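Local coordinates for protein polymeric immunoglobulin receptor (Mus musculus, PDB 4NOB) that probably binds polymeric immunoglobulins through its first V-type immunoglobulin domain, as the poly-Ig receptor that also gives rise to secretory component, at residues V22-Y28 and N77-I83; Q85-D89 and L111-Q115; R38-Q44 and S93-G99. All coordinates share one frame; numbering follows the deposited sequence.

Contact 1: residues V22-Y28 and N77-I83; sequences VSITCYY and NTFVINI. With NAG (2-acetamido-2-deoxy-beta-D-glucopyranose), chain B; EDO (1,2-ethanediol), chain F.
Val22 pairs with Ile83 at one end of an antiparallel ladder that runs to Tyr28 and Asn77 at the other, the two strand axes 4.5 Å apart at their closest and their directions 159° from each other. Hydrogen-bonded pairs (Val22–Ile83, Ile24–Ile81, Cys26–Phe79) alternate with non-hydrogen-bonded ones, and Tyr28 N adds a last bond to Asn77 O. These are the B and E strands of a V-set immunoglobulin domain, with Cys26 supplying half of the disulfide to Cys96 that pins the two sheets together. Cys26 CB sits over the face of the Phe79 ring, 4.1 Å from its centroid. On the opposite side of the ladder Ser23 OG donates to Asn82 OD1 (2.8 Å), and the methyl CG2 of Thr78 rests against Tyr27 CD2 (3.6 Å). With chi1 at 53°, the Tyr28 ring folds back over the neighbouring backbone: Asn77 O stands 3.5 Å above its plane, near the centre, while CD2 meets the edge of Phe79. Cutting Tyr28 back to an alanine would probably leave a gap beside Phe79, and Asn72 OD1 without the phenol that bonds it. The acetamido methyl C8 of the attached N-acetylglucosamine lies 3.5 Å from Tyr27 OH.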
loop_
_atom_site.group_PDB
_atom_site.type_symbol
_atom_site.label_atom_id
_atom_site.label_comp_id
_atom_site.label_asym_id
_atom_site.label_seq_id
_atom_site.Cartn_x
_atom_site.Cartn_y
_atom_site.Cartn_z
ATOM N N VAL A 22 -2.668 -0.363 -9.965
ATOM C CA VAL A 22 -3.152 0.678 -9.102
ATOM C C VAL A 22 -2.014 1.526 -8.538
ATOM O O VAL A 22 -0.861 1.114 -8.525
ATOM C CB VAL A 22 -3.973 0.206 -7.935
ATOM C CG1 VAL A 22 -5.287 -0.393 -8.395
ATOM C CG2 VAL A 22 -3.150 -0.728 -7.082
ATOM N N SER A 23 -2.345 2.782 -8.168
ATOM C CA SER A 23 -1.399 3.703 -7.582
ATOM C C SER A 23 -2.014 4.304 -6.392
ATOM O O SER A 23 -2.981 5.127 -6.544
ATOM C CB SER A 23 -1.037 4.771 -8.566
ATOM O OG SER A 23 -0.031 5.642 -8.164
ATOM N N ILE A 24 -1.575 3.869 -5.215
ATOM C CA ILE A 24 -2.256 4.210 -3.927
ATOM C C ILE A 24 -1.467 5.253 -3.220
ATOM O O ILE A 24 -0.314 5.030 -2.894
ATOM C CB ILE A 24 -2.339 2.973 -3.089
ATOM C CG1 ILE A 24 -3.350 1.968 -3.756
ATOM C CG2 ILE A 24 -2.746 3.238 -1.642
ATOM C CD1 ILE A 24 -3.280 0.589 -3.242
ATOM N N THR A 25 -2.023 6.456 -3.020
ATOM C CA THR A 25 -1.369 7.564 -2.346
ATOM C C THR A 25 -1.814 7.615 -0.908
ATOM O O THR A 25 -3.000 7.577 -0.577
ATOM C CB THR A 25 -1.706 8.945 -2.947
ATOM O OG1 THR A 25 -1.138 8.956 -4.279
ATOM C CG2 THR A 25 -1.161 10.065 -2.140
ATOM N N CYS A 26 -0.839 7.566 -0.026
ATOM C CA CYS A 26 -1.036 7.775 1.443
ATOM C C CYS A 26 -0.385 9.091 1.823
ATOM O O CYS A 26 0.747 9.393 1.456
ATOM C CB CYS A 26 -0.562 6.624 2.244
ATOM S SG CYS A 26 -1.736 5.181 1.962
ATOM N N TYR A 27 -1.106 9.867 2.666
ATOM C CA TYR A 27 -0.750 11.169 3.166
ATOM C C TYR A 27 -0.360 11.052 4.632
ATOM O O TYR A 27 -0.987 10.333 5.393
ATOM C CB TYR A 27 -1.966 12.076 3.111
ATOM C CG TYR A 27 -2.462 12.386 1.735
ATOM C CD1 TYR A 27 -3.350 11.524 1.102
ATOM C CD2 TYR A 27 -2.166 13.555 1.112
ATOM C CE1 TYR A 27 -3.868 11.849 -0.212
ATOM C CE2 TYR A 27 -2.668 13.845 -0.137
ATOM C CZ TYR A 27 -3.521 12.987 -0.760
ATOM O OH TYR A 27 -4.092 13.420 -2.017
ATOM N N TYR A 28 0.708 11.771 4.988
ATOM C CA TYR A 28 1.180 11.734 6.375
ATOM C C TYR A 28 1.353 13.153 6.917
ATOM O O TYR A 28 1.286 14.151 6.168
ATOM C CB TYR A 28 2.429 10.875 6.485
ATOM C CG TYR A 28 3.555 11.217 5.546
ATOM C CD1 TYR A 28 4.401 12.292 5.783
ATOM C CD2 TYR A 28 3.823 10.410 4.442
ATOM C CE1 TYR A 28 5.458 12.561 4.937
ATOM C CE2 TYR A 28 4.898 10.678 3.622
ATOM C CZ TYR A 28 5.700 11.724 3.892
ATOM O OH TYR A 28 6.765 11.976 3.069
ATOM N N ASN A 77 4.627 15.522 1.347
ATOM C CA ASN A 77 4.226 14.727 2.504
ATOM C C ASN A 77 3.311 13.552 2.143
ATOM O O ASN A 77 2.302 13.300 2.812
ATOM C CB ASN A 77 3.638 15.604 3.608
ATOM C CG ASN A 77 4.584 16.690 3.972
ATOM O OD1 ASN A 77 5.748 16.401 4.295
ATOM N ND2 ASN A 77 4.117 17.914 4.033
ATOM N N THR A 78 3.634 12.850 1.066
ATOM C CA THR A 78 2.939 11.666 0.678
ATOM C C THR A 78 3.912 10.565 0.303
ATOM O O THR A 78 5.080 10.821 0.061
ATOM C CB THR A 78 2.026 11.874 -0.565
ATOM O OG1 THR A 78 2.776 12.123 -1.754
ATOM C CG2 THR A 78 1.071 13.021 -0.313
ATOM N N PHE A 79 3.388 9.359 0.217
ATOM C CA PHE A 79 4.081 8.282 -0.527
ATOM C C PHE A 79 3.080 7.492 -1.339
ATOM O O PHE A 79 1.872 7.564 -1.083
ATOM C CB PHE A 79 4.891 7.320 0.414
ATOM C CG PHE A 79 4.116 6.513 1.435
ATOM C CD1 PHE A 79 3.676 7.112 2.606
ATOM C CD2 PHE A 79 3.916 5.112 1.254
ATOM C CE1 PHE A 79 2.967 6.359 3.546
ATOM C CE2 PHE A 79 3.257 4.413 2.232
ATOM C CZ PHE A 79 2.842 5.009 3.345
ATOM N N VAL A 80 3.579 6.840 -2.376
ATOM C CA VAL A 80 2.738 6.124 -3.340
ATOM C C VAL A 80 3.170 4.656 -3.403
ATOM O O VAL A 80 4.383 4.387 -3.421
ATOM C CB VAL A 80 2.751 6.785 -4.686
ATOM C CG1 VAL A 80 1.860 6.097 -5.658
ATOM C CG2 VAL A 80 2.381 8.224 -4.580
ATOM N N ILE A 81 2.173 3.776 -3.409
ATOM C CA ILE A 81 2.411 2.377 -3.644
ATOM C C ILE A 81 1.814 2.019 -4.972
ATOM O O ILE A 81 0.615 2.145 -5.196
ATOM C CB ILE A 81 1.749 1.535 -2.520
ATOM C CG1 ILE A 81 2.204 1.957 -1.135
ATOM C CG2 ILE A 81 2.052 0.079 -2.735
ATOM C CD1 ILE A 81 1.146 2.576 -0.295
ATOM N N ASN A 82 2.673 1.599 -5.879
ATOM C CA ASN A 82 2.237 1.134 -7.230
ATOM C C ASN A 82 2.275 -0.364 -7.271
ATOM O O ASN A 82 3.285 -0.963 -6.875
ATOM C CB ASN A 82 3.171 1.728 -8.274
ATOM C CG ASN A 82 3.039 3.242 -8.441
ATOM O OD1 ASN A 82 1.989 3.768 -8.281
ATOM N ND2 ASN A 82 4.111 3.872 -8.774
ATOM N N ILE A 83 1.195 -0.976 -7.691
ATOM C CA ILE A 83 1.039 -2.425 -7.772
ATOM C C ILE A 83 0.475 -2.762 -9.109
ATOM O O ILE A 83 -0.574 -2.266 -9.459
ATOM C CB ILE A 83 0.148 -3.033 -6.648
ATOM C CG1 ILE A 83 0.459 -2.387 -5.249
ATOM C CG2 ILE A 83 0.359 -4.531 -6.615
ATOM C CD1 ILE A 83 -0.605 -2.738 -4.276
HETATM C C1 NAG B . 3.320 14.706 -4.807
HETATM C C2 NAG B . 2.091 14.631 -5.698
HETATM C C3 NAG B . 2.327 13.717 -6.909
HETATM C C4 NAG B . 3.572 14.169 -7.619
HETATM C C5 NAG B . 4.690 14.145 -6.583
HETATM C C6 NAG B . 6.035 14.582 -7.220
HETATM C C7 NAG B . -0.113 14.794 -4.590
HETATM C C8 NAG B . -1.186 14.087 -3.763
HETATM N N2 NAG B . 1.004 14.101 -4.866
HETATM O O3 NAG B . 1.209 13.879 -7.807
HETATM O O4 NAG B . 3.937 13.282 -8.725
HETATM O O5 NAG B . 4.419 15.114 -5.589
HETATM O O6 NAG B . 5.873 15.886 -7.839
HETATM O O7 NAG B . -0.247 15.991 -4.895
HETATM C C1 EDO F . -6.327 3.561 -7.692
HETATM O O1 EDO F . -5.173 3.525 -8.572
HETATM C C2 EDO F . -5.809 3.606 -6.267
HETATM O O2 EDO F . -6.175 4.740 -5.432
HETATM O O HOH W 1 0.335 2.060 -10.839
#

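Contact 2: residues Q85-D89 and L111-Q115; sequences QLTQD and LEVSQ. With MG (magnesium ion), chain C.
Val113 presses its branched side chain against the Thr87 carbonyl and the Leu86 side chain, and this is the tight half of the contact. With its CG1 methyl anti to the backbone N (chi1 -180°), the valine brings that methyl to 3.2 Å from Thr87 O, while the same methyl lies 4.0 Å from Leu86 CB. Leu86 is buried as well, and its CD2 reaches only the fringe of Leu111, 4.5 Å from that residue's CD2. No direct hydrogen bond joins the two segments.

The other half is loose and wet. The chain of Gln88, extended beyond CG, passes over the end of the strand, with CG 3.5 Å from Val113 O, and its NE2 lies 3.9 Å from Gln115 CB. One water molecule donates to Val113 O at 2.8 Å and accepts from Gln88 NE2. That same water is a ligand of a magnesium ion, which Glu112 OE2 binds at 2.1 Å. Three further waters belong to the metal's shell, and one of them also donates to Glu112 OE1. The ion is thus held to the protein here by one carboxylate oxygen and, through water, by Val113 O and Gln88 NE2.

In the V-set fold the loop 85-89 is the E–F connection and 111-115 the end of strand G. Thr87 OG1 accepts from Asp89 N in an ST turn, and Thr91 OG1 meets both Gln88 O and Val113 N. Loop 85-89 links strand 78-83 to strand 92-98, and strand 13-17 touches Leu86, Leu111 and Ser114.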
loop_
_atom_site.group_PDB
_atom_site.type_symbol
_atom_site.label_atom_id
_atom_site.label_comp_id
_atom_site.label_asym_id
_atom_site.label_seq_id
_atom_site.Cartn_x
_atom_site.Cartn_y
_atom_site.Cartn_z
ATOM N N GLN A 85 -0.061 -5.769 -12.503
ATOM C CA GLN A 85 -0.376 -7.179 -12.809
ATOM C C GLN A 85 -1.259 -7.789 -11.749
ATOM O O GLN A 85 -1.035 -8.867 -11.272
ATOM C CB GLN A 85 0.894 -7.989 -13.026
ATOM C CG GLN A 85 1.681 -7.422 -14.178
ATOM C CD GLN A 85 2.959 -8.186 -14.397
ATOM O OE1 GLN A 85 2.909 -9.403 -14.636
ATOM N NE2 GLN A 85 4.126 -7.506 -14.222
ATOM N N LEU A 86 -2.297 -7.035 -11.359
ATOM C CA LEU A 86 -3.183 -7.485 -10.299
ATOM C C LEU A 86 -3.906 -8.721 -10.686
ATOM O O LEU A 86 -4.256 -8.919 -11.868
ATOM C CB LEU A 86 -4.136 -6.386 -9.901
ATOM C CG LEU A 86 -3.509 -5.167 -9.264
ATOM C CD1 LEU A 86 -4.470 -4.064 -9.149
ATOM C CD2 LEU A 86 -2.983 -5.455 -7.836
ATOM N N THR A 87 -4.150 -9.563 -9.729
ATOM C CA THR A 87 -5.105 -10.664 -9.922
ATOM C C THR A 87 -6.073 -10.693 -8.755
ATOM O O THR A 87 -5.978 -9.988 -7.728
ATOM C CB THR A 87 -4.435 -12.038 -10.043
ATOM O OG1 THR A 87 -4.086 -12.511 -8.740
ATOM C CG2 THR A 87 -3.268 -11.975 -10.968
ATOM N N GLN A 88 -7.133 -11.540 -8.867
ATOM C CA GLN A 88 -8.039 -11.721 -7.785
ATOM C C GLN A 88 -7.372 -12.082 -6.467
ATOM O O GLN A 88 -7.873 -11.747 -5.398
ATOM C CB GLN A 88 -9.140 -12.700 -8.109
ATOM C CG GLN A 88 -10.018 -12.373 -9.270
ATOM C CD GLN A 88 -10.968 -13.489 -9.517
ATOM O OE1 GLN A 88 -10.546 -14.502 -10.232
ATOM N NE2 GLN A 88 -12.135 -13.354 -9.113
ATOM N N ASP A 89 -6.229 -12.747 -6.525
ATOM C CA ASP A 89 -5.494 -13.143 -5.320
ATOM C C ASP A 89 -4.897 -11.927 -4.534
ATOM O O ASP A 89 -4.568 -12.048 -3.356
ATOM C CB ASP A 89 -4.427 -14.198 -5.636
ATOM C CG ASP A 89 -5.019 -15.488 -6.134
ATOM O OD1 ASP A 89 -6.196 -15.739 -5.932
ATOM O OD2 ASP A 89 -4.213 -16.230 -6.721
ATOM N N LEU A 111 -8.527 -3.609 -0.749
ATOM C CA LEU A 111 -8.278 -3.714 -2.186
ATOM C C LEU A 111 -9.173 -4.850 -2.709
ATOM O O LEU A 111 -9.081 -5.984 -2.218
ATOM C CB LEU A 111 -6.796 -4.025 -2.425
ATOM C CG LEU A 111 -6.361 -4.282 -3.849
ATOM C CD1 LEU A 111 -6.674 -3.124 -4.767
ATOM C CD2 LEU A 111 -4.872 -4.677 -3.874
ATOM N N GLU A 112 -9.980 -4.552 -3.715
ATOM C CA GLU A 112 -10.813 -5.547 -4.353
ATOM C C GLU A 112 -10.374 -5.664 -5.797
ATOM O O GLU A 112 -10.447 -4.678 -6.539
ATOM C CB GLU A 112 -12.312 -5.209 -4.331
ATOM C CG GLU A 112 -13.118 -6.124 -5.291
ATOM C CD GLU A 112 -13.198 -7.637 -4.928
ATOM O OE1 GLU A 112 -13.002 -8.005 -3.737
ATOM O OE2 GLU A 112 -13.515 -8.460 -5.869
ATOM N N VAL A 113 -9.966 -6.826 -6.208
ATOM C CA VAL A 113 -9.615 -7.060 -7.594
ATOM C C VAL A 113 -10.631 -8.095 -8.152
ATOM O O VAL A 113 -10.613 -9.243 -7.774
ATOM C CB VAL A 113 -8.190 -7.575 -7.784
ATOM C CG1 VAL A 113 -7.853 -7.806 -9.235
ATOM C CG2 VAL A 113 -7.183 -6.641 -7.167
ATOM N N SER A 114 -11.462 -7.611 -9.064
ATOM C CA SER A 114 -12.496 -8.480 -9.605
ATOM C C SER A 114 -12.094 -9.099 -10.938
ATOM O O SER A 114 -11.111 -8.707 -11.610
ATOM C CB SER A 114 -13.706 -7.688 -9.818
ATOM O OG SER A 114 -14.125 -7.093 -8.579
ATOM N N GLN A 115 -12.811 -10.162 -11.299
ATOM C CA GLN A 115 -12.561 -10.876 -12.519
ATOM C C GLN A 115 -12.830 -9.895 -13.675
ATOM O O GLN A 115 -13.608 -8.963 -13.608
ATOM C CB GLN A 115 -13.490 -12.105 -12.568
ATOM C CG GLN A 115 -14.962 -11.792 -12.749
ATOM C CD GLN A 115 -15.827 -12.937 -12.343
ATOM O OE1 GLN A 115 -16.410 -13.664 -13.189
ATOM N NE2 GLN A 115 -15.954 -13.074 -11.084
HETATM MG MG MG C . -14.016 -10.527 -5.830
HETATM O O HOH W 2 -12.501 -11.105 -6.920
HETATM O O HOH W 3 -13.203 -10.759 -4.029
HETATM O O HOH W 4 -15.084 -9.973 -7.562
HETATM O O HOH W 5 -15.886 -9.927 -4.980
#

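Contact 3: residues R38-Q44 and S93-G99; sequences RKYWCRQ and SYKCGLG. With EDO (1,2-ethanediol), chain E.
Trp41 and Tyr94 meet through complementary torsions: the indole leaves with CG anti to its backbone N (chi1 172°), while the tyrosine, at chi1 -62°, brings its CD2 edge over the indole face. Their planes are only 6° apart but displaced so far that little ring surface is shared, and Tyr94 CB lies over the six-membered ring of the indole, 3.6 Å from its centroid. This is the core of the immunoglobulin V-set fold, with Trp41 the familiar tryptophan of strand C, packed beside Cys96 of strand F and the disulfide it makes with Cys26. Strands 39-44 and 93-98 run antiparallel, and Trp41 NE1 is bonded to Tyr64 OH. Arg43 CG lies over the Tyr94 ring, and the arginine's NH1 goes to Asp89 O.

On the other face Tyr40 lays its ring flat on Gly97, whose CA is 3.8 Å from the ring centroid; a side chain at this position would collide with the ring. Gln44 crosses Lys95 at about a right angle, the lysine ammonium being paired with Asp108. At the strand end the extended Arg38 chain reaches back, and NH1 gives Gly99 O a 2.7 Å hydrogen bond in the plane of both groups, on a carbonyl lone pair.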
loop_
_atom_site.group_PDB
_atom_site.type_symbol
_atom_site.label_atom_id
_atom_site.label_comp_id
_atom_site.label_asym_id
_atom_site.label_seq_id
_atom_site.Cartn_x
_atom_site.Cartn_y
_atom_site.Cartn_z
ATOM N N ARG A 38 10.575 5.238 8.080
ATOM C CA ARG A 38 10.193 4.081 7.243
ATOM C C ARG A 38 8.719 4.191 6.819
ATOM O O ARG A 38 7.834 4.514 7.621
ATOM C CB ARG A 38 10.417 2.792 8.020
ATOM C CG ARG A 38 9.932 1.542 7.354
ATOM C CD ARG A 38 10.268 0.352 8.204
ATOM N NE ARG A 38 9.739 -0.941 7.670
ATOM C CZ ARG A 38 8.577 -1.488 8.011
ATOM N NH1 ARG A 38 7.773 -1.030 8.958
ATOM N NH2 ARG A 38 8.293 -2.658 7.438
ATOM N N LYS A 39 8.461 3.953 5.540
ATOM C CA LYS A 39 7.139 3.783 5.012
ATOM C C LYS A 39 6.937 2.349 4.648
ATOM O O LYS A 39 7.841 1.656 4.159
ATOM C CB LYS A 39 6.976 4.594 3.726
ATOM C CG LYS A 39 7.523 5.990 3.701
ATOM C CD LYS A 39 6.969 6.942 4.690
ATOM C CE LYS A 39 7.444 8.374 4.665
ATOM N NZ LYS A 39 8.912 8.463 4.764
ATOM N N TYR A 40 5.685 1.877 4.769
ATOM C CA TYR A 40 5.386 0.464 4.427
ATOM C C TYR A 40 3.998 0.288 3.855
ATOM O O TYR A 40 3.096 1.086 4.086
ATOM C CB TYR A 40 5.592 -0.464 5.650
ATOM C CG TYR A 40 4.682 -0.193 6.791
ATOM C CD1 TYR A 40 3.369 -0.681 6.827
ATOM C CD2 TYR A 40 5.044 0.621 7.855
ATOM C CE1 TYR A 40 2.526 -0.377 7.869
ATOM C CE2 TYR A 40 4.174 0.916 8.864
ATOM C CZ TYR A 40 2.891 0.424 8.866
ATOM O OH TYR A 40 2.002 0.638 9.929
ATOM N N TRP A 41 3.837 -0.849 3.189
ATOM C CA TRP A 41 2.586 -1.378 2.704
ATOM C C TRP A 41 2.597 -2.831 3.191
ATOM O O TRP A 41 3.488 -3.589 2.868
ATOM C CB TRP A 41 2.498 -1.292 1.209
ATOM C CG TRP A 41 1.354 -1.949 0.525
ATOM C CD1 TRP A 41 1.433 -3.079 -0.245
ATOM C CD2 TRP A 41 -0.025 -1.531 0.487
ATOM N NE1 TRP A 41 0.203 -3.421 -0.753
ATOM C CE2 TRP A 41 -0.703 -2.438 -0.358
ATOM C CE3 TRP A 41 -0.735 -0.472 1.057
ATOM C CZ2 TRP A 41 -2.054 -2.317 -0.669
ATOM C CZ3 TRP A 41 -2.064 -0.359 0.744
ATOM C CH2 TRP A 41 -2.698 -1.273 -0.116
ATOM N N CYS A 42 1.527 -3.225 3.859
ATOM C CA CYS A 42 1.425 -4.581 4.451
ATOM C C CYS A 42 0.002 -5.133 4.245
ATOM O O CYS A 42 -0.957 -4.395 4.089
ATOM C CB CYS A 42 1.810 -4.554 5.925
ATOM S SG CYS A 42 0.760 -3.573 7.010
ATOM N N ARG A 43 -0.089 -6.474 4.249
ATOM C CA ARG A 43 -1.364 -7.184 4.153
ATOM C C ARG A 43 -1.736 -7.794 5.476
ATOM O O ARG A 43 -0.931 -8.445 6.112
ATOM C CB ARG A 43 -1.222 -8.340 3.119
ATOM C CG ARG A 43 -2.553 -9.047 2.832
ATOM C CD ARG A 43 -2.506 -10.002 1.580
ATOM N NE ARG A 43 -3.879 -10.418 1.255
ATOM C CZ ARG A 43 -4.216 -10.901 0.110
ATOM N NH1 ARG A 43 -3.363 -11.055 -0.853
ATOM N NH2 ARG A 43 -5.464 -11.314 -0.041
ATOM N N GLN A 44 -2.942 -7.448 5.907
ATOM C CA GLN A 44 -3.489 -8.023 7.133
ATOM C C GLN A 44 -3.842 -9.468 6.940
ATOM O O GLN A 44 -4.469 -9.899 5.964
ATOM C CB GLN A 44 -4.771 -7.264 7.477
ATOM C CG GLN A 44 -4.601 -5.808 7.712
ATOM C CD GLN A 44 -5.565 -5.214 8.706
ATOM O OE1 GLN A 44 -5.406 -5.447 9.909
ATOM N NE2 GLN A 44 -6.552 -4.429 8.225
ATOM N N SER A 93 -7.199 -7.033 2.677
ATOM C CA SER A 93 -7.177 -5.921 3.665
ATOM C C SER A 93 -5.709 -5.594 3.919
ATOM O O SER A 93 -4.923 -6.462 4.240
ATOM C CB SER A 93 -7.828 -6.349 4.980
ATOM O OG SER A 93 -9.198 -6.625 4.758
ATOM N N TYR A 94 -5.372 -4.340 3.656
ATOM C CA TYR A 94 -3.998 -3.812 3.719
ATOM C C TYR A 94 -3.899 -2.598 4.606
ATOM O O TYR A 94 -4.897 -1.958 4.960
ATOM C CB TYR A 94 -3.529 -3.470 2.282
ATOM C CG TYR A 94 -3.474 -4.638 1.342
ATOM C CD1 TYR A 94 -4.593 -5.074 0.683
ATOM C CD2 TYR A 94 -2.292 -5.261 1.083
ATOM C CE1 TYR A 94 -4.541 -6.186 -0.170
ATOM C CE2 TYR A 94 -2.210 -6.334 0.183
ATOM C CZ TYR A 94 -3.337 -6.777 -0.456
ATOM O OH TYR A 94 -3.233 -7.812 -1.379
ATOM N N LYS A 95 -2.639 -2.216 4.894
ATOM C CA LYS A 95 -2.368 -0.944 5.528
ATOM C C LYS A 95 -1.209 -0.222 4.828
ATOM O O LYS A 95 -0.273 -0.909 4.418
ATOM C CB LYS A 95 -2.039 -1.087 7.037
ATOM C CG LYS A 95 -3.123 -1.663 7.877
ATOM C CD LYS A 95 -2.633 -1.746 9.308
ATOM C CE LYS A 95 -3.568 -2.589 10.147
ATOM N NZ LYS A 95 -4.916 -1.983 10.331
ATOM N N CYS A 96 -1.331 1.069 4.681
ATOM C CA CYS A 96 -0.142 1.886 4.416
ATOM C C CYS A 96 0.235 2.568 5.718
ATOM O O CYS A 96 -0.664 2.949 6.478
ATOM C CB CYS A 96 -0.356 2.877 3.296
ATOM S SG CYS A 96 -1.616 4.112 3.684
ATOM N N GLY A 97 1.502 2.721 6.031
ATOM C CA GLY A 97 1.894 3.309 7.240
ATOM C C GLY A 97 3.294 3.805 7.316
ATOM O O GLY A 97 4.125 3.640 6.409
ATOM N N LEU A 98 3.578 4.383 8.509
ATOM C CA LEU A 98 4.880 4.938 8.868
ATOM C C LEU A 98 5.396 4.212 10.118
ATOM O O LEU A 98 4.653 3.999 11.072
ATOM C CB LEU A 98 4.793 6.426 9.183
ATOM C CG LEU A 98 4.950 7.389 7.991
ATOM C CD1 LEU A 98 3.945 7.133 6.942
ATOM C CD2 LEU A 98 4.881 8.829 8.523
ATOM N N GLY A 99 6.714 3.947 10.101
ATOM C CA GLY A 99 7.372 3.317 11.256
ATOM C C GLY A 99 7.432 1.830 11.006
ATOM O O GLY A 99 7.867 1.398 10.035
HETATM C C1 EDO E . 0.086 -10.783 -2.844
HETATM O O1 EDO E . -1.299 -11.154 -3.018
HETATM C C2 EDO E . 0.171 -9.982 -1.613
HETATM O O2 EDO E . -0.189 -10.768 -0.471
HETATM O O HOH W 6 3.199 1.857 12.038
HETATM O O HOH W 7 -5.993 -9.561 3.687
HETATM O O HOH W 8 -7.221 -3.008 6.096
#

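From the N terminus, strand 22-27 comes first and waits until strand 78-83 returns to close contact 1, a loop of 48 intervening residues. Before that happens strand 39-44 has already been laid down, but its pairing with 93-99 forms only after contact 1 has closed, so contacts 1 and 3 cross along the chain. Contact 2 opens at 85-89, after contact 1 has closed, and ends on 111-115, crossing contact 3 in turn. Contact 1 lies in one sheet, contact 3 in the other, and the Cys26–Cys96 disulfide joins them, with Phe79 against Leu98. Contact 2 stands at the domain's far end, touching contact 1 through Val22 and Leu86, and contact 3 through Leu111 and Tyr94.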